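Local coordinates for putative sensory box/GGDEF family protein (Vibrio parahaemolyticus, PDB 3LID) that probably makes cyclic di-GMP from two GTP molecules through its GGDEF domain, the part described here being the extracellular PDC-fold sensor domain, at residues Gln81-Asp86 against Tyr167-Val172; Ser88-Val93 against Leu110-Ala115; Pro231-Glu236 against Pro260-Ile265. One frame throughout, in Å; residues are numbered along the deposited sequence.

Interaction 1: residues Gln81-Asp86 against Tyr167-Val172; sequences QIRFLD and YLVLNV. With PO4 (phosphate ion), chain C.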
loop_
_atom_site.group_PDB
_atom_site.type_symbol
_atom_site.label_atom_id
_atom_site.label_comp_id
_atom_site.label_asym_id
_atom_site.label_seq_id
_atom_site.Cartn_x
_atom_site.Cartn_y
_atom_site.Cartn_z
ATOM N N GLN A 81 -0.988 11.190 2.927
ATOM C CA GLN A 81 -0.835 12.193 3.976
ATOM C C GLN A 81 0.523 12.090 4.547
ATOM O O GLN A 81 1.105 11.035 4.544
ATOM C CB GLN A 81 -1.789 11.867 5.197
ATOM C CG GLN A 81 -3.258 11.873 4.795
ATOM C CD GLN A 81 -4.126 11.600 6.025
ATOM O OE1 GLN A 81 -4.618 10.467 6.258
ATOM N NE2 GLN A 81 -4.255 12.624 6.848
ATOM N N ILE A 82 1.022 13.214 5.095
ATOM C CA ILE A 82 2.272 13.263 5.812
ATOM C C ILE A 82 1.941 14.140 7.031
ATOM O O ILE A 82 1.452 15.265 6.854
ATOM C CB ILE A 82 3.384 13.942 5.011
ATOM C CG1 ILE A 82 3.624 13.088 3.722
ATOM C CG2 ILE A 82 4.709 14.022 5.881
ATOM C CD1 ILE A 82 4.662 13.793 2.796
ATOM N N ARG A 83 2.123 13.575 8.227
ATOM C CA ARG A 83 1.674 14.254 9.433
ATOM C C ARG A 83 2.705 14.207 10.522
ATOM O O ARG A 83 3.560 13.318 10.625
ATOM C CB ARG A 83 0.492 13.508 9.990
ATOM C CG ARG A 83 -0.789 13.737 9.123
ATOM C CD ARG A 83 -2.018 12.956 9.689
ATOM N NE ARG A 83 -1.776 11.505 9.464
ATOM C CZ ARG A 83 -2.640 10.559 9.861
ATOM N NH1 ARG A 83 -3.783 10.902 10.528
ATOM N NH2 ARG A 83 -2.405 9.272 9.561
ATOM N N PHE A 84 2.574 15.182 11.424
ATOM C CA PHE A 84 3.294 15.103 12.681
ATOM C C PHE A 84 2.202 15.139 13.771
ATOM O O PHE A 84 1.303 16.001 13.746
ATOM C CB PHE A 84 4.240 16.313 12.892
ATOM C CG PHE A 84 5.065 16.161 14.127
ATOM C CD1 PHE A 84 6.156 15.289 14.137
ATOM C CD2 PHE A 84 4.642 16.777 15.333
ATOM C CE1 PHE A 84 6.896 15.084 15.277
ATOM C CE2 PHE A 84 5.419 16.563 16.569
ATOM C CZ PHE A 84 6.551 15.722 16.479
ATOM N N LEU A 85 2.219 14.131 14.655
ATOM C CA LEU A 85 1.313 14.059 15.831
ATOM C C LEU A 85 2.152 14.359 17.064
ATOM O O LEU A 85 3.287 13.925 17.199
ATOM C CB LEU A 85 0.700 12.620 15.988
ATOM C CG LEU A 85 -0.487 12.303 15.050
ATOM C CD1 LEU A 85 -0.151 12.438 13.562
ATOM C CD2 LEU A 85 -0.841 10.753 15.332
ATOM N N ASP A 86 1.552 15.087 18.009
ATOM C CA ASP A 86 2.344 15.322 19.227
ATOM C C ASP A 86 2.294 14.107 20.139
ATOM O O ASP A 86 1.663 13.070 19.782
ATOM C CB ASP A 86 1.848 16.619 19.877
ATOM C CG ASP A 86 0.437 16.530 20.471
ATOM O OD1 ASP A 86 -0.210 15.451 20.662
ATOM O OD2 ASP A 86 -0.107 17.661 20.763
ATOM N N TYR A 167 5.319 12.160 16.789
ATOM C CA TYR A 167 5.481 11.049 15.840
ATOM C C TYR A 167 5.339 11.567 14.453
ATOM O O TYR A 167 4.373 12.256 14.137
ATOM C CB TYR A 167 4.361 10.001 16.086
ATOM C CG TYR A 167 4.427 9.520 17.526
ATOM C CD1 TYR A 167 5.221 8.414 17.861
ATOM C CD2 TYR A 167 3.710 10.170 18.524
ATOM C CE1 TYR A 167 5.344 8.000 19.218
ATOM C CE2 TYR A 167 3.832 9.791 19.880
ATOM C CZ TYR A 167 4.657 8.687 20.193
ATOM O OH TYR A 167 4.766 8.303 21.497
ATOM N N LEU A 168 6.292 11.198 13.598
ATOM C CA LEU A 168 6.097 11.379 12.149
ATOM C C LEU A 168 5.292 10.191 11.636
ATOM O O LEU A 168 5.628 9.058 11.950
ATOM C CB LEU A 168 7.468 11.370 11.494
ATOM C CG LEU A 168 7.451 11.404 9.981
ATOM C CD1 LEU A 168 6.937 12.787 9.524
ATOM C CD2 LEU A 168 8.899 11.214 9.416
ATOM N N VAL A 169 4.248 10.455 10.845
ATOM C CA VAL A 169 3.411 9.397 10.317
ATOM C C VAL A 169 3.230 9.657 8.843
ATOM O O VAL A 169 2.825 10.762 8.430
ATOM C CB VAL A 169 2.001 9.430 10.950
ATOM C CG1 VAL A 169 1.137 8.306 10.379
ATOM C CG2 VAL A 169 2.112 9.247 12.496
ATOM N N LEU A 170 3.486 8.622 8.025
ATOM C CA LEU A 170 3.336 8.812 6.578
ATOM C C LEU A 170 2.345 7.775 6.082
ATOM O O LEU A 170 2.521 6.619 6.367
ATOM C CB LEU A 170 4.726 8.518 5.883
ATOM C CG LEU A 170 5.933 9.119 6.646
ATOM C CD1 LEU A 170 7.231 8.628 6.011
ATOM C CD2 LEU A 170 5.777 10.659 6.513
ATOM N N ASN A 171 1.341 8.169 5.352
ATOM C CA ASN A 171 0.307 7.221 4.901
ATOM C C ASN A 171 0.647 6.887 3.464
ATOM O O ASN A 171 0.343 7.658 2.555
ATOM C CB ASN A 171 -1.096 7.840 4.986
ATOM C CG ASN A 171 -1.621 7.834 6.379
ATOM O OD1 ASN A 171 -0.859 8.107 7.338
ATOM N ND2 ASN A 171 -2.898 7.483 6.537
ATOM N N VAL A 172 1.169 5.682 3.299
ATOM C CA VAL A 172 1.457 5.131 1.941
ATOM C C VAL A 172 0.150 4.633 1.340
ATOM O O VAL A 172 -0.599 3.844 1.946
ATOM C CB VAL A 172 2.525 4.030 2.040
ATOM C CG1 VAL A 172 2.685 3.364 0.623
ATOM C CG2 VAL A 172 3.886 4.609 2.599
HETATM P P PO4 C . -5.707 7.789 9.414
HETATM O O1 PO4 C . -6.141 8.845 8.380
HETATM O O2 PO4 C . -5.710 8.568 10.737
HETATM O O3 PO4 C . -4.320 7.274 9.156
HETATM O O4 PO4 C . -6.720 6.651 9.471
HETATM O O HOH W 1 0.194 10.582 7.610
#

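Interaction 2: residues Ser88-Val93 against Leu110-Ala115; sequences SGTEKV and LRDKSA. With PO4 (phosphate ion), chain C.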
loop_
_atom_site.group_PDB
_atom_site.type_symbol
_atom_site.label_atom_id
_atom_site.label_comp_id
_atom_site.label_asym_id
_atom_site.label_seq_id
_atom_site.Cartn_x
_atom_site.Cartn_y
_atom_site.Cartn_z
ATOM N N SER A 88 0.614 13.452 22.675
ATOM C CA SER A 88 -0.730 13.056 23.084
ATOM C C SER A 88 -1.544 12.411 21.978
ATOM O O SER A 88 -2.669 11.926 22.210
ATOM C CB SER A 88 -1.490 14.280 23.683
ATOM O OG SER A 88 -1.873 15.162 22.617
ATOM N N GLY A 89 -0.938 12.350 20.788
ATOM C CA GLY A 89 -1.619 11.781 19.599
ATOM C C GLY A 89 -2.488 12.745 18.808
ATOM O O GLY A 89 -3.270 12.323 17.924
ATOM N N THR A 90 -2.353 14.039 19.063
ATOM C CA THR A 90 -3.116 15.081 18.355
ATOM C C THR A 90 -2.309 15.532 17.110
ATOM O O THR A 90 -1.128 15.822 17.208
ATOM C CB THR A 90 -3.421 16.289 19.258
ATOM O OG1 THR A 90 -4.394 15.862 20.215
ATOM C CG2 THR A 90 -4.142 17.385 18.414
ATOM N N GLU A 91 -2.964 15.548 15.962
ATOM C CA GLU A 91 -2.291 16.019 14.732
ATOM C C GLU A 91 -1.893 17.488 14.896
ATOM O O GLU A 91 -2.748 18.322 15.297
ATOM C CB GLU A 91 -3.252 15.923 13.575
ATOM C CG GLU A 91 -3.638 14.414 13.250
ATOM C CD GLU A 91 -4.731 14.302 12.234
ATOM O OE1 GLU A 91 -5.648 15.171 12.245
ATOM O OE2 GLU A 91 -4.679 13.309 11.385
ATOM N N LYS A 92 -0.661 17.806 14.568
ATOM C CA LYS A 92 -0.157 19.201 14.684
ATOM C C LYS A 92 0.184 19.705 13.263
ATOM O O LYS A 92 0.034 20.936 12.961
ATOM C CB LYS A 92 1.101 19.260 15.508
ATOM C CG LYS A 92 0.922 18.742 16.974
ATOM C CD LYS A 92 -0.021 19.611 17.735
ATOM C CE LYS A 92 0.494 21.018 17.685
ATOM N NZ LYS A 92 -0.067 21.733 18.823
ATOM N N VAL A 93 0.628 18.778 12.391
ATOM C CA VAL A 93 1.015 19.176 11.021
ATOM C C VAL A 93 0.395 18.125 10.141
ATOM O O VAL A 93 0.539 16.928 10.422
ATOM C CB VAL A 93 2.516 19.155 10.755
ATOM C CG1 VAL A 93 2.764 19.757 9.367
ATOM C CG2 VAL A 93 3.274 20.064 11.800
ATOM N N LEU A 110 -7.527 19.092 12.256
ATOM C CA LEU A 110 -6.522 18.402 13.049
ATOM C C LEU A 110 -7.242 17.628 14.153
ATOM O O LEU A 110 -8.044 18.207 14.895
ATOM C CB LEU A 110 -5.549 19.393 13.633
ATOM C CG LEU A 110 -4.818 20.172 12.553
ATOM C CD1 LEU A 110 -3.924 21.249 13.152
ATOM C CD2 LEU A 110 -3.921 19.213 11.703
ATOM N N ARG A 111 -6.996 16.337 14.265
ATOM C CA ARG A 111 -7.799 15.494 15.170
ATOM C C ARG A 111 -6.939 14.784 16.185
ATOM O O ARG A 111 -5.715 14.639 16.033
ATOM C CB ARG A 111 -8.466 14.385 14.365
ATOM C CG ARG A 111 -9.607 14.861 13.458
ATOM C CD ARG A 111 -9.136 15.251 12.038
ATOM N NE ARG A 111 -8.105 14.424 11.352
ATOM C CZ ARG A 111 -8.313 13.435 10.473
ATOM N NH1 ARG A 111 -9.551 13.037 10.108
ATOM N NH2 ARG A 111 -7.274 12.838 9.956
ATOM N N ASP A 112 -7.612 14.366 17.265
ATOM C CA ASP A 112 -6.933 13.530 18.263
ATOM C C ASP A 112 -7.015 12.060 17.822
ATOM O O ASP A 112 -8.106 11.477 17.788
ATOM C CB ASP A 112 -7.749 13.707 19.571
ATOM C CG ASP A 112 -7.279 12.828 20.668
ATOM O OD1 ASP A 112 -6.356 11.995 20.510
ATOM O OD2 ASP A 112 -7.841 13.039 21.753
ATOM N N LYS A 113 -5.851 11.457 17.487
ATOM C CA LYS A 113 -5.773 10.093 16.965
ATOM C C LYS A 113 -5.365 9.114 18.036
ATOM O O LYS A 113 -4.979 7.967 17.760
ATOM C CB LYS A 113 -4.759 10.036 15.840
ATOM C CG LYS A 113 -5.248 10.799 14.650
ATOM C CD LYS A 113 -6.289 9.982 13.828
ATOM C CE LYS A 113 -6.910 10.864 12.758
ATOM N NZ LYS A 113 -7.769 10.034 11.779
ATOM N N SER A 114 -5.416 9.583 19.299
ATOM C CA SER A 114 -4.893 8.728 20.354
ATOM C C SER A 114 -5.610 7.394 20.571
ATOM O O SER A 114 -4.977 6.469 21.178
ATOM C CB SER A 114 -4.781 9.507 21.659
ATOM O OG SER A 114 -6.098 9.823 22.103
ATOM N N ALA A 115 -6.863 7.250 20.118
ATOM C CA ALA A 115 -7.591 5.978 20.295
ATOM C C ALA A 115 -7.212 4.928 19.235
ATOM O O ALA A 115 -7.518 3.735 19.402
ATOM C CB ALA A 115 -9.076 6.202 20.232
HETATM P P PO4 C . -5.707 7.789 9.414
HETATM O O1 PO4 C . -6.141 8.845 8.380
HETATM O O2 PO4 C . -5.710 8.568 10.737
HETATM O O3 PO4 C . -4.320 7.274 9.156
HETATM O O4 PO4 C . -6.720 6.651 9.471
HETATM O O HOH W 2 -4.623 13.408 22.151
#

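Interaction 3: residues Pro231-Glu236 against Pro260-Ile265; sequences PRVVSE and PLHLII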
loop_
_atom_site.group_PDB
_atom_site.type_symbol
_atom_site.label_atom_id
_atom_site.label_comp_id
_atom_site.label_asym_id
_atom_site.label_seq_id
_atom_site.Cartn_x
_atom_site.Cartn_y
_atom_site.Cartn_z
ATOM N N PRO A 231 -3.529 -23.121 0.373
ATOM C CA PRO A 231 -2.308 -23.584 0.977
ATOM C C PRO A 231 -1.037 -23.349 0.159
ATOM O O PRO A 231 0.033 -23.158 0.733
ATOM C CB PRO A 231 -2.561 -25.152 1.136
ATOM C CG PRO A 231 -4.037 -25.209 1.283
ATOM C CD PRO A 231 -4.533 -24.232 0.182
ATOM N N ARG A 232 -1.133 -23.409 -1.163
ATOM C CA ARG A 232 0.032 -23.224 -2.008
ATOM C C ARG A 232 0.416 -21.730 -1.862
ATOM O O ARG A 232 1.586 -21.380 -1.812
ATOM C CB ARG A 232 -0.335 -23.540 -3.472
ATOM C CG ARG A 232 -0.972 -25.045 -3.690
ATOM C CD ARG A 232 0.093 -26.166 -3.573
ATOM N NE ARG A 232 -0.590 -27.488 -3.761
ATOM C CZ ARG A 232 -1.377 -28.098 -2.855
ATOM N NH1 ARG A 232 -1.537 -27.559 -1.666
ATOM N NH2 ARG A 232 -2.030 -29.245 -3.139
ATOM N N VAL A 233 -0.596 -20.864 -1.842
ATOM C CA VAL A 233 -0.293 -19.396 -1.743
ATOM C C VAL A 233 0.358 -19.119 -0.408
ATOM O O VAL A 233 1.391 -18.446 -0.336
ATOM C CB VAL A 233 -1.587 -18.636 -1.813
ATOM C CG1 VAL A 233 -1.339 -17.092 -1.630
ATOM C CG2 VAL A 233 -2.130 -18.784 -3.251
ATOM N N VAL A 234 -0.217 -19.706 0.667
ATOM C CA VAL A 234 0.285 -19.460 2.033
ATOM C C VAL A 234 1.698 -19.962 2.229
ATOM O O VAL A 234 2.450 -19.437 3.042
ATOM C CB VAL A 234 -0.743 -20.078 3.043
ATOM C CG1 VAL A 234 -0.264 -20.051 4.499
ATOM C CG2 VAL A 234 -2.104 -19.403 2.807
ATOM N N SER A 235 2.117 -20.945 1.431
ATOM C CA SER A 235 3.493 -21.411 1.486
ATOM C C SER A 235 4.547 -20.299 1.194
ATOM O O SER A 235 5.698 -20.435 1.537
ATOM C CB SER A 235 3.679 -22.562 0.496
ATOM O OG SER A 235 3.954 -22.150 -0.807
ATOM N N GLU A 236 4.076 -19.232 0.547
ATOM C CA GLU A 236 4.924 -18.052 0.166
ATOM C C GLU A 236 5.902 -18.409 -0.952
ATOM O O GLU A 236 6.710 -17.578 -1.334
ATOM C CB GLU A 236 5.654 -17.476 1.356
ATOM C CG GLU A 236 4.716 -16.931 2.390
ATOM C CD GLU A 236 5.419 -16.362 3.575
ATOM O OE1 GLU A 236 6.509 -15.858 3.401
ATOM O OE2 GLU A 236 4.853 -16.374 4.668
ATOM N N PRO A 260 3.334 -11.673 5.078
ATOM C CA PRO A 260 3.346 -11.720 3.631
ATOM C C PRO A 260 2.160 -11.012 2.985
ATOM O O PRO A 260 1.069 -10.929 3.569
ATOM C CB PRO A 260 3.278 -13.236 3.307
ATOM C CG PRO A 260 2.582 -13.794 4.475
ATOM C CD PRO A 260 3.013 -12.999 5.688
ATOM N N LEU A 261 2.398 -10.541 1.764
ATOM C CA LEU A 261 1.382 -9.988 0.881
ATOM C C LEU A 261 1.414 -10.889 -0.340
ATOM O O LEU A 261 2.482 -11.163 -0.874
ATOM C CB LEU A 261 1.747 -8.554 0.429
ATOM C CG LEU A 261 0.663 -7.928 -0.464
ATOM C CD1 LEU A 261 -0.692 -7.758 0.227
ATOM C CD2 LEU A 261 1.233 -6.500 -0.795
ATOM N N HIS A 262 0.263 -11.385 -0.753
ATOM C CA HIS A 262 0.289 -12.391 -1.883
ATOM C C HIS A 262 -0.129 -11.730 -3.147
ATOM O O HIS A 262 -1.115 -10.998 -3.197
ATOM C CB HIS A 262 -0.695 -13.529 -1.544
ATOM C CG HIS A 262 -0.416 -14.155 -0.217
ATOM N ND1 HIS A 262 0.754 -14.856 0.043
ATOM C CD2 HIS A 262 -1.162 -14.232 0.925
ATOM C CE1 HIS A 262 0.724 -15.327 1.280
ATOM N NE2 HIS A 262 -0.427 -14.981 1.838
ATOM N N LEU A 263 0.649 -11.933 -4.210
ATOM C CA LEU A 263 0.338 -11.306 -5.469
ATOM C C LEU A 263 -0.262 -12.460 -6.317
ATOM O O LEU A 263 0.326 -13.534 -6.399
ATOM C CB LEU A 263 1.613 -10.821 -6.183
ATOM C CG LEU A 263 2.201 -9.474 -5.674
ATOM C CD1 LEU A 263 2.345 -9.424 -4.156
ATOM C CD2 LEU A 263 3.606 -9.344 -6.351
ATOM N N ILE A 264 -1.385 -12.177 -6.932
ATOM C CA ILE A 264 -2.179 -13.233 -7.650
ATOM C C ILE A 264 -2.491 -12.808 -9.024
ATOM O O ILE A 264 -2.930 -11.682 -9.268
ATOM C CB ILE A 264 -3.478 -13.434 -6.904
ATOM C CG1 ILE A 264 -3.232 -13.837 -5.428
ATOM C CG2 ILE A 264 -4.461 -14.428 -7.638
ATOM C CD1 ILE A 264 -2.552 -15.122 -5.211
ATOM N N ILE A 265 -2.352 -13.754 -9.991
ATOM C CA ILE A 265 -2.878 -13.561 -11.303
ATOM C C ILE A 265 -3.877 -14.716 -11.448
ATOM O O ILE A 265 -3.478 -15.861 -11.361
ATOM C CB ILE A 265 -1.793 -13.616 -12.398
ATOM C CG1 ILE A 265 -0.914 -12.383 -12.237
ATOM C CG2 ILE A 265 -2.423 -13.579 -13.833
ATOM C CD1 ILE A 265 0.285 -12.333 -13.114
#

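Interaction 1: residues Gln81-Asp86 against Tyr167-Val172
Arg-83 carries the polar half of this antiparallel strand pair, and its side chain can be followed outward atom by atom. CB passes 3.9 Å from the carbonyl oxygen of Val-169, the same oxygen that accepts from Arg-83 N at 2.9 Å. The chain leaves beside its own backbone N, runs straight through chi2 and bends at chi3 (-70°), which brings the guanidinium in toward 167-172. NE gives its hydrogen to a water that donates in turn to Val-169 O and Asn-171 OD1. NH2 bonds Asn-171 OD1 at 2.9 Å, approaching from above the amide plane rather than along a lone pair, and also reaches phosphate O3 at 2.8 Å. NH1 bonds phosphate O2 at 3.0 Å and makes a salt bridge to Glu-91. Four further backbone bonds join 81-86 to 167-172, the shortest from Tyr-167 N to Leu-85 O at 2.7 Å. These are two central strands of the antiparallel sheet of a PDC sensor domain, a member of the Cache clan, and the phosphate, probably from the crystallisation liquor, sits on the sheet face bearing Arg-83 and Asn-171. Asn-171 ND2 holds phosphate O3 almost straight on (172°), while Arg-153, Tyr-118 and Arg-116 add further donors. On the other face Ile-82 CG2 crosses Leu-170 CD2 obliquely at 3.6 Å, and Leu-168 and Leu-170 pack against Leu-44 of helix 9-45.

Interaction 2: residues Ser88-Val93 against Leu110-Ala115
Charge pairing dominates where 88-93 meets 110-115. Glu-91 extends beyond CG and lies alongside Arg-111, both pointing the same way, and the guanidinium grips the carboxylate side-on: NE bonds OE1 at 2.7 Å, and NH2 reaches the syn lone pair of OE2 at 3.0 Å. The arginine chain, bent at chi2 and chi3, brings this edge round. OE1 takes a second bond, from Arg-111 N at 2.7 Å, so one residue holds the acid through both main chain and side chain. With Arg-83 also bridging OE2, the carboxylate is probably kept ionised.

Backbone bonding adds a single bridge, Thr-90 against Asp-112. Glu-91 N meets Arg-111 O nearly straight (175°), and Lys-113 N reaches Gly-89 O at 2.8 Å from above the carbonyl plane. Gly-89 has positive phi (86°), and Ser-114 CB lies 3.3 Å from Ser-88 O, the carbonyl just before it.

Within the second segment, Asp-112 OD1 accepts from both OG and N of Ser-114, the latter closing an Asx turn.

A water held by Ser-88 O and Thr-90 OG1 reaches Asp-112 OD1 by a weak bond.

Leu-110 adds nonpolar contact, its CD2 3.8 Å from Glu-91 CB.

Beyond the salt bridge, Lys-113 NZ bonds phosphate O2 at 2.7 Å. The loop before helix 117-124 thus lends one lysine to basic side chains round a phosphate, probably from crystallisation, in this PDC-fold sensor domain.

Interaction 3: residues Pro231-Glu236 against Pro260-Ile265
The last turn of a short helix lies beside strand 260-268, which runs between strands 189-195 and 246-254: residues 231-234 are helical, 260-265 are extended, and the backbones stay apart, with Val-233 CA about 7.0 Å from His-262 CA and Glu-236 CA 7.4 Å from Pro-260 CA. No hydrogen bond joins the two segments. The helix breaks at Glu-236, whose positive phi (71°) takes the chain out of the helical path while its N still bonds Val-233 O at 2.9 Å. Ser-235 OG helps to finish the turn by donating to Arg-232 O.

Side chains from the two segments fill the gap between them. Val-233 does most of the work. With CG1 anti to the backbone N (chi1 177°), this methyl sits over one face of the His-262 imidazole, 3.6 Å from the ring centroid and 22° off the normal, a CH-pi contact displaced toward the rim beside CG and ND1. Its other branch, CG2, meets the tip of Ile-264, CD1, at 4.2 Å, the two side chains crossing at about a right angle. The imidazole is further fixed by ND1, which hydrogen-bonds Ser-252 of strand 246-254, and by the ring of Trp-230, turned nearly perpendicular to it.

Beyond the helix end, the extended chain of Glu-236 runs across the proline ring, so that OE2 lies 3.4 Å from Pro-260 CG. Its CG comes up to the edge of the imidazole near CE1. A long, weak ion pair links OE1 to Lys-254.

Phe-222 and Phe-250 also pack around Val-233 and Ile-264, while Leu-263 and Ile-265 touch helix 9-45. Helix 230-234 is thus laid on one face of the second antiparallel sheet of this PDC-fold sensor domain, an alpha/beta packing made by valine, histidine and isoleucine.

How the interactions relate
Two sheets, each with its own contacts, show how a PDC-fold sensor is built in two parts along one chain. Interactions 1 and 2 are neighbours, their centres about 10 Å apart: interaction 1 pairs strands 79-86 and 163-173 of the seven-stranded sheet, and interaction 2 sets the adjoining strand 91-98 against the loop before helix 117-124, nested within the chain between 81-86 and 167-172. Both reach the same phosphate. Interaction 3 comes later in sequence, on the second sheet and the opposite side of the chain's centre, about 30 Å from interaction 1 and 36 Å from interaction 2, centre to centre. The long helix 9-45 touches strands of both sheets, linking the two parts.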